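Local coordinates for alpha-fucosidase GH29 (Fusarium graminearum, PDB 4PSR), which hydrolyses alpha-L-fucosides as a family 29 glycoside hydrolase, probably releasing the alpha-1,6-linked fucose from the reducing-end N-acetylglucosamine of glycoprotein glycans, at residues G74-I79 / T189-L194; I111-G116 / N162-V167; E449-K454 / A484-L489; E537-I542 / G575-I580. One frame throughout, in Å; residues are numbered along the deposited sequence. Where two conformers were deposited one is given.

Interaction 1 of 4, residues G74-I79 / T189-L194; sequences GYENFI and TSLQKL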
loop_
_atom_site.group_PDB
_atom_site.type_symbol
_atom_site.label_atom_id
_atom_site.label_comp_id
_atom_site.label_asym_id
_atom_site.label_seq_id
_atom_site.Cartn_x
_atom_site.Cartn_y
_atom_site.Cartn_z
ATOM N N GLY A 74 31.405 4.158 14.604
ATOM C CA GLY A 74 30.603 4.241 13.408
ATOM C C GLY A 74 29.424 3.276 13.404
ATOM O O GLY A 74 29.290 2.389 14.268
ATOM N N TYR A 75 28.562 3.444 12.407
ATOM C CA TYR A 75 27.355 2.622 12.318
ATOM C C TYR A 75 27.682 1.125 12.280
ATOM O O TYR A 75 26.957 0.300 12.846
ATOM C CB TYR A 75 26.516 3.015 11.095
ATOM C CG TYR A 75 25.268 2.163 10.987
ATOM C CD1 TYR A 75 24.293 2.231 11.964
ATOM C CD2 TYR A 75 25.093 1.264 9.956
ATOM C CE1 TYR A 75 23.183 1.424 11.920
ATOM C CE2 TYR A 75 23.957 0.465 9.889
ATOM C CZ TYR A 75 23.024 0.550 10.876
ATOM O OH TYR A 75 21.862 -0.204 10.892
ATOM N N GLU A 76 28.793 0.778 11.655
ATOM C CA GLU A 76 29.181 -0.616 11.544
ATOM C C GLU A 76 29.333 -1.289 12.914
ATOM O O GLU A 76 29.180 -2.513 13.032
ATOM C CB GLU A 76 30.462 -0.768 10.713
ATOM C CG GLU A 76 31.733 -0.171 11.318
ATOM C CD GLU A 76 31.945 1.328 11.078
ATOM O OE1 GLU A 76 31.048 2.060 10.612
ATOM O OE2 GLU A 76 33.079 1.797 11.395
ATOM N N ASN A 77 29.606 -0.516 13.969
ATOM C CA ASN A 77 29.686 -1.102 15.312
ATOM C C ASN A 77 28.361 -1.722 15.803
ATOM O O ASN A 77 28.377 -2.611 16.668
ATOM C CB ASN A 77 30.132 -0.064 16.352
ATOM C CG ASN A 77 31.617 0.246 16.311
ATOM O OD1 ASN A 77 32.370 -0.235 15.459
ATOM N ND2 ASN A 77 32.046 1.088 17.248
ATOM N N PHE A 78 27.206 -1.218 15.349
ATOM C CA PHE A 78 25.937 -1.843 15.738
ATOM C C PHE A 78 25.822 -3.271 15.182
ATOM O O PHE A 78 25.171 -4.131 15.790
ATOM C CB PHE A 78 24.735 -1.018 15.275
ATOM C CG PHE A 78 24.547 0.292 16.011
ATOM C CD1 PHE A 78 24.152 0.334 17.331
ATOM C CD2 PHE A 78 24.728 1.482 15.342
ATOM C CE1 PHE A 78 23.954 1.567 17.972
ATOM C CE2 PHE A 78 24.517 2.693 15.970
ATOM C CZ PHE A 78 24.145 2.732 17.276
ATOM N N ILE A 79 26.451 -3.511 14.041
ATOM C CA ILE A 79 26.422 -4.808 13.369
ATOM C C ILE A 79 27.509 -5.729 13.930
ATOM O O ILE A 79 27.236 -6.893 14.258
ATOM C CB ILE A 79 26.612 -4.618 11.846
ATOM C CG1 ILE A 79 25.391 -3.866 11.281
ATOM C CG2 ILE A 79 26.838 -5.973 11.134
ATOM C CD1 ILE A 79 25.590 -3.265 9.925
ATOM N N THR A 189 37.620 -1.628 1.792
ATOM C CA THR A 189 36.688 -1.940 0.725
ATOM C C THR A 189 35.438 -2.642 1.255
ATOM O O THR A 189 34.353 -2.483 0.686
ATOM C CB THR A 189 37.339 -2.771 -0.379
ATOM O OG1 THR A 189 37.811 -3.998 0.159
ATOM C CG2 THR A 189 38.529 -2.026 -0.985
ATOM N N SER A 190 35.556 -3.405 2.336
ATOM C CA SER A 190 34.368 -4.042 2.903
ATOM C C SER A 190 33.449 -2.983 3.492
ATOM O O SER A 190 32.237 -2.971 3.225
ATOM C CB SER A 190 34.752 -5.065 3.977
ATOM O OG SER A 190 33.564 -5.604 4.541
ATOM N N LEU A 191 34.010 -2.063 4.267
ATOM C CA LEU A 191 33.225 -0.990 4.836
ATOM C C LEU A 191 32.606 -0.085 3.764
ATOM O O LEU A 191 31.487 0.401 3.932
ATOM C CB LEU A 191 34.051 -0.182 5.846
ATOM C CG LEU A 191 33.261 0.804 6.719
ATOM C CD1 LEU A 191 32.145 0.129 7.506
ATOM C CD2 LEU A 191 34.223 1.546 7.644
ATOM N N GLN A 192 33.303 0.126 2.658
ATOM C CA GLN A 192 32.731 0.865 1.546
ATOM C C GLN A 192 31.432 0.232 1.064
ATOM O O GLN A 192 30.502 0.940 0.684
ATOM C CB GLN A 192 33.700 0.947 0.385
ATOM C CG GLN A 192 34.911 1.866 0.579
ATOM C CD GLN A 192 35.857 1.802 -0.609
ATOM O OE1 GLN A 192 35.679 0.999 -1.523
ATOM N NE2 GLN A 192 36.882 2.641 -0.590
ATOM N N LYS A 193 31.373 -1.092 1.064
ATOM C CA LYS A 193 30.157 -1.776 0.625
ATOM C C LYS A 193 28.985 -1.455 1.568
ATOM O O LYS A 193 27.874 -1.177 1.110
ATOM C CB LYS A 193 30.359 -3.284 0.532
ATOM C CG LYS A 193 29.129 -4.040 -0.003
ATOM C CD LYS A 193 29.382 -5.549 -0.100
ATOM C CE LYS A 193 30.403 -5.905 -1.182
ATOM N NZ LYS A 193 30.666 -7.368 -1.128
ATOM N N LEU A 194 29.207 -1.487 2.868
ATOM C CA LEU A 194 28.154 -1.124 3.827
ATOM C C LEU A 194 27.635 0.305 3.591
ATOM O O LEU A 194 26.416 0.557 3.569
ATOM C CB LEU A 194 28.631 -1.270 5.267
ATOM C CG LEU A 194 27.561 -0.979 6.326
ATOM C CD1 LEU A 194 26.513 -2.091 6.430
ATOM C CD2 LEU A 194 28.228 -0.726 7.674
#
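Glu-76 packs on the methyls of Leu-191 and Leu-194 along the whole length of its side chain, carboxylate included, a useful example of a charged residue serving as a packing surface. Its CB sits over a methyl of each leucine, with Leu-191 CD1 at 3.7 Å and Leu-194 CD2 at 3.8 Å. The first torsion puts CG between the backbone N and the carbonyl carbon (chi1 66°), a crowded position that keeps Glu-76 CG 3.8 Å from the same Leu-191 CD1. A second bend, at chi2, follows. CD then rests against both methyls of Leu-191, nearer CD1, and the carboxylate divides between them: Glu-76 OE1 approaches Leu-191 CD1 at 3.8 Å, and Glu-76 OE2 approaches Leu-191 CD2 at 3.9 Å. The two side chains cross at about a right angle, so Leu-191 lies across the bent glutamate.

The helices that carry these residues, 76-80 and 189-195, belong to excursions from a TIM barrel. The first lies between barrel strands 29-33 and 119-125, the second between 165-170 and 222-225, so the contact joins two separate beta-to-alpha connections.

Leu-194 adds a second point of contact one turn along. Its CG is anti to the backbone N (chi1 -177°), and beyond it the CD1 methyl meets Ile-79 CD1 tip to tip at 3.8 Å. Leu-194 CD2 comes obliquely to the Tyr-75 ring, 4.4 Å from CD2 of that tyrosine. The phenol OH of Tyr-75 is hydrogen-bonded to Asp-128, close in sequence to His-126 and His-127, which neighbour the bound fucose.

Interaction 2 of 4, residues I111-G116 / N162-V167; sequences IVKGSG and NDMKLV
Lys-113 reaches from the last turn of helix 105-114 to two successive backbone carbonyls, those of Asn-162 and Asp-163. In the conformer described, one of two deposited, NZ donates weak hydrogen bonds to Asn-162 O at 3.2 Å and to Asp-163 O at 3.3 Å, a loose grip. CE lies equally near Asn-162 O, and the aliphatic part of the chain slides past Met-164 in the opposite direction, with Lys-113 CD 3.9 Å from Met-164 CG. The extended chain of Met-164 brings SD to Lys-113 CA at 3.9 Å and to Val-112 CG1 at 4.1 Å, and the bend at chi3 turns CE toward Lys-113 N and Val-112 CG1.

At the helix end, Val-112 O takes two donors: Ser-115 OG, on a lone pair in the carbonyl plane at 2.7 Å, and Ser-115 N at 3.1 Å. Lys-113 O receives Gly-116 N, and the positive phi of that glycine (93°) completes a Schellman motif. Asn-162 has its amide held at both ends: OD1 by Lys-110 NZ, which comes across from the same helix as Lys-113, and ND2 by Leu-158 O.

Ala-117 and Ala-120 lie against both Val-112 and Met-164. Here one helix finishes, another has just ended at Asn-162, and strand 165-170 begins beside strand 119-125: helix ends packed on strand starts, as in the beta-alpha-beta units of a TIM barrel.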
loop_
_atom_site.group_PDB
_atom_site.type_symbol
_atom_site.label_atom_id
_atom_site.label_comp_id
_atom_site.label_asym_id
_atom_site.label_seq_id
_atom_site.Cartn_x
_atom_site.Cartn_y
_atom_site.Cartn_z
ATOM N N ILE A 111 0.507 -13.971 15.244
ATOM C CA ILE A 111 -0.190 -12.709 15.462
ATOM C C ILE A 111 -0.513 -12.026 14.119
ATOM O O ILE A 111 -1.606 -11.530 13.893
ATOM C CB ILE A 111 0.634 -11.781 16.400
ATOM C CG1 ILE A 111 0.692 -12.376 17.811
ATOM C CG2 ILE A 111 0.061 -10.381 16.422
ATOM C CD1 ILE A 111 1.837 -11.868 18.654
ATOM N N VAL A 112 0.463 -12.016 13.216
ATOM C CA VAL A 112 0.236 -11.436 11.898
ATOM C C VAL A 112 -0.890 -12.196 11.146
ATOM O O VAL A 112 -1.775 -11.597 10.554
ATOM C CB VAL A 112 1.552 -11.375 11.100
ATOM C CG1 VAL A 112 1.297 -10.997 9.663
ATOM C CG2 VAL A 112 2.519 -10.358 11.750
ATOM N N LYS A 113 -0.846 -13.524 11.187
ATOM C CA LYS A 113 -1.899 -14.324 10.577
ATOM C C LYS A 113 -3.253 -13.981 11.199
ATOM O O LYS A 113 -4.260 -13.792 10.503
ATOM C CB LYS A 113 -1.608 -15.812 10.757
ATOM C CG LYS A 113 -2.653 -16.714 10.152
ATOM C CD LYS A 113 -2.758 -16.548 8.638
ATOM C CE LYS A 113 -3.690 -17.576 8.010
ATOM N NZ LYS A 113 -3.762 -17.417 6.534
ATOM N N GLY A 114 -3.260 -13.869 12.518
ATOM C CA GLY A 114 -4.467 -13.544 13.259
ATOM C C GLY A 114 -5.046 -12.165 12.963
ATOM O O GLY A 114 -6.238 -11.930 13.118
ATOM N N SER A 115 -4.211 -11.267 12.429
ATOM C CA SER A 115 -4.662 -9.920 12.042
ATOM C C SER A 115 -5.498 -9.885 10.758
ATOM O O SER A 115 -6.091 -8.855 10.438
ATOM C CB SER A 115 -3.481 -8.940 11.879
ATOM O OG SER A 115 -2.770 -9.123 10.659
ATOM N N GLY A 116 -5.493 -10.983 10.000
ATOM C CA GLY A 116 -6.176 -11.057 8.730
ATOM C C GLY A 116 -5.296 -10.715 7.523
ATOM O O GLY A 116 -5.792 -10.613 6.416
ATOM N N ASN A 162 2.244 -20.542 7.480
ATOM C CA ASN A 162 1.010 -19.933 7.945
ATOM C C ASN A 162 0.084 -19.426 6.828
ATOM O O ASN A 162 -0.823 -18.641 7.055
ATOM C CB ASN A 162 1.341 -18.869 8.996
ATOM C CG ASN A 162 1.748 -19.487 10.293
ATOM O OD1 ASN A 162 0.884 -19.877 11.098
ATOM N ND2 ASN A 162 3.031 -19.641 10.511
ATOM N N ASP A 163 0.364 -19.896 5.617
ATOM C CA ASP A 163 -0.513 -19.741 4.461
ATOM C C ASP A 163 -0.845 -18.299 4.077
ATOM O O ASP A 163 -1.998 -17.974 3.751
ATOM C CB ASP A 163 -1.789 -20.567 4.654
ATOM C CG ASP A 163 -1.501 -22.049 4.818
ATOM O OD1 ASP A 163 -0.679 -22.595 4.053
ATOM O OD2 ASP A 163 -2.095 -22.665 5.732
ATOM N N MET A 164 0.194 -17.465 4.080
ATOM C CA MET A 164 0.141 -16.108 3.564
ATOM C C MET A 164 1.137 -16.019 2.411
ATOM O O MET A 164 2.138 -16.743 2.366
ATOM C CB MET A 164 0.498 -15.087 4.653
ATOM C CG MET A 164 -0.507 -15.039 5.779
ATOM S SD MET A 164 -0.113 -13.930 7.117
ATOM C CE MET A 164 1.273 -14.765 7.858
ATOM N N LYS A 165 0.839 -15.135 1.471
ATOM C CA LYS A 165 1.801 -14.760 0.433
ATOM C C LYS A 165 2.942 -13.986 1.067
ATOM O O LYS A 165 2.770 -13.313 2.087
ATOM C CB LYS A 165 1.102 -13.927 -0.654
ATOM C CG LYS A 165 0.023 -14.678 -1.437
ATOM C CD LYS A 165 0.568 -15.283 -2.704
ATOM C CE LYS A 165 -0.511 -15.950 -3.565
ATOM N NZ LYS A 165 0.110 -16.490 -4.799
ATOM N N LEU A 166 4.109 -14.054 0.446
ATOM C CA LEU A 166 5.319 -13.443 0.981
ATOM C C LEU A 166 5.647 -12.134 0.257
ATOM O O LEU A 166 5.847 -12.122 -0.979
ATOM C CB LEU A 166 6.508 -14.395 0.844
ATOM C CG LEU A 166 7.863 -13.886 1.342
ATOM C CD1 LEU A 166 7.878 -13.662 2.823
ATOM C CD2 LEU A 166 8.985 -14.833 0.935
ATOM N N VAL A 167 5.730 -11.054 1.038
ATOM C CA VAL A 167 6.292 -9.791 0.562
ATOM C C VAL A 167 7.681 -9.608 1.160
ATOM O O VAL A 167 7.917 -9.904 2.345
ATOM C CB VAL A 167 5.381 -8.562 0.870
ATOM C CG1 VAL A 167 5.044 -8.442 2.355
ATOM C CG2 VAL A 167 6.003 -7.267 0.356
#

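Interaction 3 of 4, residues E449-K454 / A484-L489; sequences ELLGDK and AYVLKL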
loop_
_atom_site.group_PDB
_atom_site.type_symbol
_atom_site.label_atom_id
_atom_site.label_comp_id
_atom_site.label_asym_id
_atom_site.label_seq_id
_atom_site.Cartn_x
_atom_site.Cartn_y
_atom_site.Cartn_z
ATOM N N GLU A 449 -29.325 -5.763 4.020
ATOM C CA GLU A 449 -29.035 -6.576 5.188
ATOM C C GLU A 449 -27.863 -5.976 5.949
ATOM O O GLU A 449 -26.922 -5.453 5.348
ATOM C CB GLU A 449 -28.644 -7.992 4.781
ATOM C CG GLU A 449 -29.671 -8.711 3.906
ATOM C CD GLU A 449 -29.127 -10.015 3.369
ATOM O OE1 GLU A 449 -28.241 -9.991 2.478
ATOM O OE2 GLU A 449 -29.583 -11.073 3.843
ATOM N N LEU A 450 -27.924 -6.042 7.263
ATOM C CA LEU A 450 -26.805 -5.696 8.135
ATOM C C LEU A 450 -26.002 -6.930 8.492
ATOM O O LEU A 450 -26.546 -7.933 8.982
ATOM C CB LEU A 450 -27.301 -5.045 9.425
ATOM C CG LEU A 450 -26.242 -4.399 10.328
ATOM C CD1 LEU A 450 -25.597 -3.194 9.647
ATOM C CD2 LEU A 450 -26.846 -3.963 11.666
ATOM N N LEU A 451 -24.690 -6.902 8.273
ATOM C CA LEU A 451 -23.848 -8.017 8.645
ATOM C C LEU A 451 -23.813 -8.116 10.163
ATOM O O LEU A 451 -23.692 -7.114 10.857
ATOM C CB LEU A 451 -22.437 -7.850 8.071
ATOM C CG LEU A 451 -22.244 -8.430 6.681
ATOM C CD1 LEU A 451 -23.089 -7.696 5.677
ATOM C CD2 LEU A 451 -20.777 -8.376 6.307
ATOM N N GLY A 452 -23.972 -9.340 10.662
ATOM C CA GLY A 452 -24.153 -9.581 12.078
ATOM C C GLY A 452 -22.905 -9.918 12.867
ATOM O O GLY A 452 -21.802 -9.543 12.492
ATOM N N ASP A 453 -23.068 -10.648 13.970
ATOM C CA ASP A 453 -22.016 -10.812 14.952
ATOM C C ASP A 453 -20.902 -11.701 14.482
ATOM O O ASP A 453 -19.763 -11.547 14.915
ATOM C CB ASP A 453 -22.583 -11.415 16.251
ATOM C CG ASP A 453 -23.491 -10.480 16.999
ATOM O OD1 ASP A 453 -23.802 -9.372 16.518
ATOM O OD2 ASP A 453 -23.958 -10.891 18.099
ATOM N N LYS A 454 -21.227 -12.670 13.630
ATOM C CA LYS A 454 -20.222 -13.554 13.058
ATOM C C LYS A 454 -20.454 -13.645 11.548
ATOM O O LYS A 454 -21.572 -13.507 11.070
ATOM C CB LYS A 454 -20.181 -14.935 13.731
ATOM C CG LYS A 454 -21.207 -15.932 13.297
ATOM C CD LYS A 454 -20.789 -17.354 13.713
ATOM C CE LYS A 454 -21.876 -18.348 13.329
ATOM N NZ LYS A 454 -21.348 -19.673 12.944
ATOM N N ALA A 484 -16.521 -0.572 12.699
ATOM C CA ALA A 484 -17.358 -0.107 11.610
ATOM C C ALA A 484 -18.469 -1.154 11.433
ATOM O O ALA A 484 -18.376 -2.255 11.988
ATOM C CB ALA A 484 -16.525 0.045 10.314
ATOM N N TYR A 485 -19.501 -0.790 10.673
ATOM C CA TYR A 485 -20.679 -1.639 10.465
ATOM C C TYR A 485 -20.945 -1.730 8.978
ATOM O O TYR A 485 -20.695 -0.784 8.247
ATOM C CB TYR A 485 -21.907 -1.087 11.223
ATOM C CG TYR A 485 -21.662 -1.047 12.714
ATOM C CD1 TYR A 485 -21.071 0.056 13.306
ATOM C CD2 TYR A 485 -21.991 -2.118 13.536
ATOM C CE1 TYR A 485 -20.793 0.084 14.661
ATOM C CE2 TYR A 485 -21.711 -2.086 14.909
ATOM C CZ TYR A 485 -21.145 -0.978 15.461
ATOM O OH TYR A 485 -20.871 -0.924 16.811
ATOM N N VAL A 486 -21.433 -2.877 8.529
ATOM C CA VAL A 486 -21.572 -3.132 7.107
ATOM C C VAL A 486 -22.993 -3.456 6.686
ATOM O O VAL A 486 -23.596 -4.420 7.181
ATOM C CB VAL A 486 -20.648 -4.303 6.643
ATOM C CG1 VAL A 486 -20.724 -4.505 5.142
ATOM C CG2 VAL A 486 -19.197 -4.093 7.055
ATOM N N LEU A 487 -23.492 -2.692 5.732
ATOM C CA LEU A 487 -24.742 -2.998 5.030
ATOM C C LEU A 487 -24.434 -3.676 3.700
ATOM O O LEU A 487 -23.482 -3.312 2.996
ATOM C CB LEU A 487 -25.545 -1.730 4.781
ATOM C CG LEU A 487 -26.109 -1.040 6.024
ATOM C CD1 LEU A 487 -26.480 0.387 5.745
ATOM C CD2 LEU A 487 -27.335 -1.806 6.562
ATOM N N LYS A 488 -25.268 -4.649 3.339
ATOM C CA LYS A 488 -25.112 -5.403 2.093
ATOM C C LYS A 488 -26.357 -5.195 1.269
ATOM O O LYS A 488 -27.463 -5.561 1.721
ATOM C CB LYS A 488 -24.892 -6.887 2.388
ATOM C CG LYS A 488 -24.832 -7.794 1.179
ATOM C CD LYS A 488 -24.605 -9.233 1.602
ATOM C CE LYS A 488 -24.473 -10.159 0.421
ATOM N NZ LYS A 488 -24.236 -11.553 0.864
ATOM N N LEU A 489 -26.210 -4.611 0.092
ATOM C CA LEU A 489 -27.337 -4.281 -0.792
ATOM C C LEU A 489 -27.250 -5.154 -2.025
ATOM O O LEU A 489 -26.293 -5.090 -2.771
ATOM C CB LEU A 489 -27.316 -2.805 -1.198
ATOM C CG LEU A 489 -27.785 -1.728 -0.204
ATOM C CD1 LEU A 489 -26.931 -1.714 1.034
ATOM C CD2 LEU A 489 -27.743 -0.371 -0.838
HETATM O O HOH W 1 -28.514 -7.988 0.704
HETATM O O HOH W 2 -26.839 -12.151 1.771
HETATM O O HOH W 3 -22.480 -4.508 10.906
#
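Glu-449 and Lys-488 lie side by side, pointing the same way from a hydrogen-bonded antiparallel pair. Both chains are extended beyond CG but leave the backbone differently: Glu-449 CG is anti to the carbonyl carbon (chi1 -56°), Lys-488 CG anti to the backbone N (chi1 175°). Alongside, Glu-449 OE1 lies against Lys-488 CD at 3.8 Å, while NZ passes beyond it. Their backbones bond reciprocally, with Lys-488 N to Glu-449 O at 2.7 Å, and the nearly straight bond from Leu-451 N to Val-486 O (2.9 Å, 173°) continues the pairing.

Leu-450 and Leu-487 form the next, non-hydrogen-bonded pair and point to the other face, crossing obliquely with CD1 of Leu-450 3.8 Å from CD2 of Leu-487. Leu-451 spreads both its methyls against Val-486 CG1, and its CD1 touches Lys-488 CB at 3.8 Å.

These strands are neighbours in the six-stranded antiparallel sheet of the C-terminal domain. Glu-449 OE1 and Lys-488 NZ, 4.6 Å apart, share a water that donates to the former and accepts from the latter instead of a direct salt bridge, which NZ makes with Glu-371. Any direct attraction is probably modest; backbone bonds, aliphatic packing and the aligned Glu-449/Lys-488 chains carry the contact.

Interaction 4 of 4, residues E537-I542 / G575-I580; sequences EEIRSI and GSVGSI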
loop_
_atom_site.group_PDB
_atom_site.type_symbol
_atom_site.label_atom_id
_atom_site.label_comp_id
_atom_site.label_asym_id
_atom_site.label_seq_id
_atom_site.Cartn_x
_atom_site.Cartn_y
_atom_site.Cartn_z
ATOM N N GLU A 537 -13.657 2.956 -26.315
ATOM C CA GLU A 537 -14.189 2.692 -27.653
ATOM C C GLU A 537 -15.650 2.227 -27.628
ATOM O O GLU A 537 -16.339 2.325 -28.650
ATOM C CB GLU A 537 -13.332 1.639 -28.371
ATOM C CG GLU A 537 -13.650 0.198 -27.994
ATOM C CD GLU A 537 -12.442 -0.724 -27.990
ATOM O OE1 GLU A 537 -12.568 -1.870 -28.474
ATOM O OE2 GLU A 537 -11.379 -0.325 -27.475
ATOM N N GLU A 538 -16.113 1.712 -26.486
ATOM C CA GLU A 538 -17.478 1.189 -26.346
ATOM C C GLU A 538 -18.469 2.195 -25.763
ATOM O O GLU A 538 -19.652 1.886 -25.602
ATOM C CB GLU A 538 -17.487 -0.077 -25.487
ATOM C CG GLU A 538 -16.764 -1.243 -26.151
ATOM C CD GLU A 538 -16.831 -2.527 -25.354
ATOM O OE1 GLU A 538 -17.778 -2.698 -24.560
ATOM O OE2 GLU A 538 -15.933 -3.374 -25.536
ATOM N N ILE A 539 -18.000 3.396 -25.445
ATOM C CA ILE A 539 -18.885 4.437 -24.950
ATOM C C ILE A 539 -19.786 4.940 -26.080
ATOM O O ILE A 539 -19.288 5.319 -27.142
ATOM C CB ILE A 539 -18.081 5.618 -24.353
ATOM C CG1 ILE A 539 -17.253 5.128 -23.148
ATOM C CG2 ILE A 539 -19.029 6.738 -23.952
ATOM C CD1 ILE A 539 -16.262 6.172 -22.672
ATOM N N ARG A 540 -21.091 4.963 -25.826
ATOM C CA ARG A 540 -22.061 5.436 -26.819
ATOM C C ARG A 540 -22.943 6.577 -26.321
ATOM O O ARG A 540 -23.712 7.160 -27.086
ATOM C CB ARG A 540 -22.937 4.272 -27.310
ATOM C CG ARG A 540 -22.197 3.219 -28.160
ATOM C CD ARG A 540 -21.743 3.755 -29.508
ATOM N NE ARG A 540 -22.477 4.961 -29.874
ATOM C CZ ARG A 540 -23.661 4.978 -30.478
ATOM N NH1 ARG A 540 -24.239 6.142 -30.743
ATOM N NH2 ARG A 540 -24.268 3.843 -30.815
ATOM N N SER A 541 -22.854 6.910 -25.037
ATOM C CA SER A 541 -23.541 8.076 -24.515
ATOM C C SER A 541 -22.880 8.523 -23.202
ATOM O O SER A 541 -22.148 7.758 -22.563
ATOM C CB SER A 541 -25.057 7.845 -24.339
ATOM O OG SER A 541 -25.359 6.815 -23.405
ATOM N N ILE A 542 -23.147 9.769 -22.842
ATOM C CA ILE A 542 -22.650 10.343 -21.603
ATOM C C ILE A 542 -23.699 11.279 -21.037
ATOM O O ILE A 542 -24.330 12.050 -21.787
ATOM C CB ILE A 542 -21.337 11.095 -21.840
ATOM C CG1 ILE A 542 -20.803 11.702 -20.530
ATOM C CG2 ILE A 542 -21.505 12.181 -22.889
ATOM C CD1 ILE A 542 -19.367 12.171 -20.644
ATOM N N GLY A 575 -16.160 4.155 -30.920
ATOM C CA GLY A 575 -14.755 4.280 -31.269
ATOM C C GLY A 575 -14.181 5.692 -31.306
ATOM O O GLY A 575 -13.043 5.877 -31.734
ATOM N N SER A 576 -14.943 6.688 -30.859
ATOM C CA SER A 576 -14.505 8.087 -30.946
ATOM C C SER A 576 -13.806 8.618 -29.688
ATOM O O SER A 576 -13.157 9.660 -29.747
ATOM C CB SER A 576 -15.688 8.995 -31.243
ATOM O OG SER A 576 -16.612 9.009 -30.171
ATOM N N VAL A 577 -13.967 7.941 -28.556
ATOM C CA VAL A 577 -13.390 8.435 -27.297
ATOM C C VAL A 577 -12.248 7.559 -26.831
ATOM O O VAL A 577 -12.367 6.347 -26.833
ATOM C CB VAL A 577 -14.417 8.444 -26.161
ATOM C CG1 VAL A 577 -13.782 9.028 -24.888
ATOM C CG2 VAL A 577 -15.627 9.243 -26.548
ATOM N N GLY A 578 -11.152 8.186 -26.411
ATOM C CA GLY A 578 -10.065 7.477 -25.750
ATOM C C GLY A 578 -9.862 7.903 -24.295
ATOM O O GLY A 578 -9.340 7.134 -23.489
ATOM N N SER A 579 -10.249 9.121 -23.976
ATOM C CA SER A 579 -10.018 9.683 -22.643
ATOM C C SER A 579 -10.951 10.866 -22.408
ATOM O O SER A 579 -11.469 11.472 -23.366
ATOM C CB SER A 579 -8.535 10.068 -22.451
ATOM O OG SER A 579 -8.050 10.903 -23.496
ATOM N N ILE A 580 -11.184 11.198 -21.141
ATOM C CA ILE A 580 -12.177 12.210 -20.773
ATOM C C ILE A 580 -11.698 13.082 -19.617
ATOM O O ILE A 580 -11.111 12.563 -18.667
ATOM C CB ILE A 580 -13.522 11.550 -20.347
ATOM C CG1 ILE A 580 -14.073 10.648 -21.466
ATOM C CG2 ILE A 580 -14.543 12.624 -19.926
ATOM C CD1 ILE A 580 -15.247 9.761 -21.038
HETATM O O HOH W 4 -16.244 5.810 -28.036
#
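Glu-537, Ile-539 and Val-577 contribute most of the buried surface here, yet they work in different ways. Glu-537, at the exposed edge, acts through its backbone: its O accepts Gly-575 N at 2.9 Å, with an N-H...O angle of 149° and the donor tilted 20° from the carbonyl plane. Its CB touches Gly-575 CA at 4.2 Å, but the side chain as a whole leads away from 575-580.

Ile-539 points inward. With CG1 anti to the carbonyl carbon (chi1 -62°) and the chain continuing nearly straight, its CD1 meets Ile-580 CD1 tip to tip at 4.1 Å. The same methyl lies beside Val-577 CG1, at a looser 4.4 Å. Val-577 also rests on Leu-552 and Val-572, and Ile-539 on Val-506 and Leu-534, which extends the apolar cluster on both sides.

The backbones of these two residues are linked less directly. A water accepts a hydrogen bond from Val-577 N at 3.2 Å and lies as far from Ile-539 O, to which it can donate, although other acceptors compete for its protons.

The contact joins two four-stranded antiparallel sheets near the C-terminus: strand 541-544 belongs to one, 579-584 to the other. Each strand starts at a classic beta bulge, Arg-540 and Ser-541 facing Phe-507, Gly-578 and Ser-579 facing Phe-553. Chemically the interface is graded: one backbone hydrogen bond at the exposed end and one water between Ile-539 and Val-577 meet polar groups, while the side chains that meet inside are branched aliphatics, a contact probably governed by shape and burial, not by charge.

The four contacts follow the chain through successive domains. Interactions 1 and 2 both belong to the TIM barrel: 111-116 and 162-167 fall, in sequence, between the two segments of interaction 1, and the centres of interactions 1 and 2 are about 33 Å apart. One joins peripheral connections, the other the helix-to-strand turns of the barrel wall. Interaction 3 follows in the six-stranded sheet of the next domain, its centre about 25 Å from that of interaction 2; helix 353-369 packs against residues of both. Interaction 4 comes last, between two small sheets, with its centre about 37 Å from that of interaction 3 and about 58 Å from that of interaction 1. None touches another; each lies within its own part of the fold.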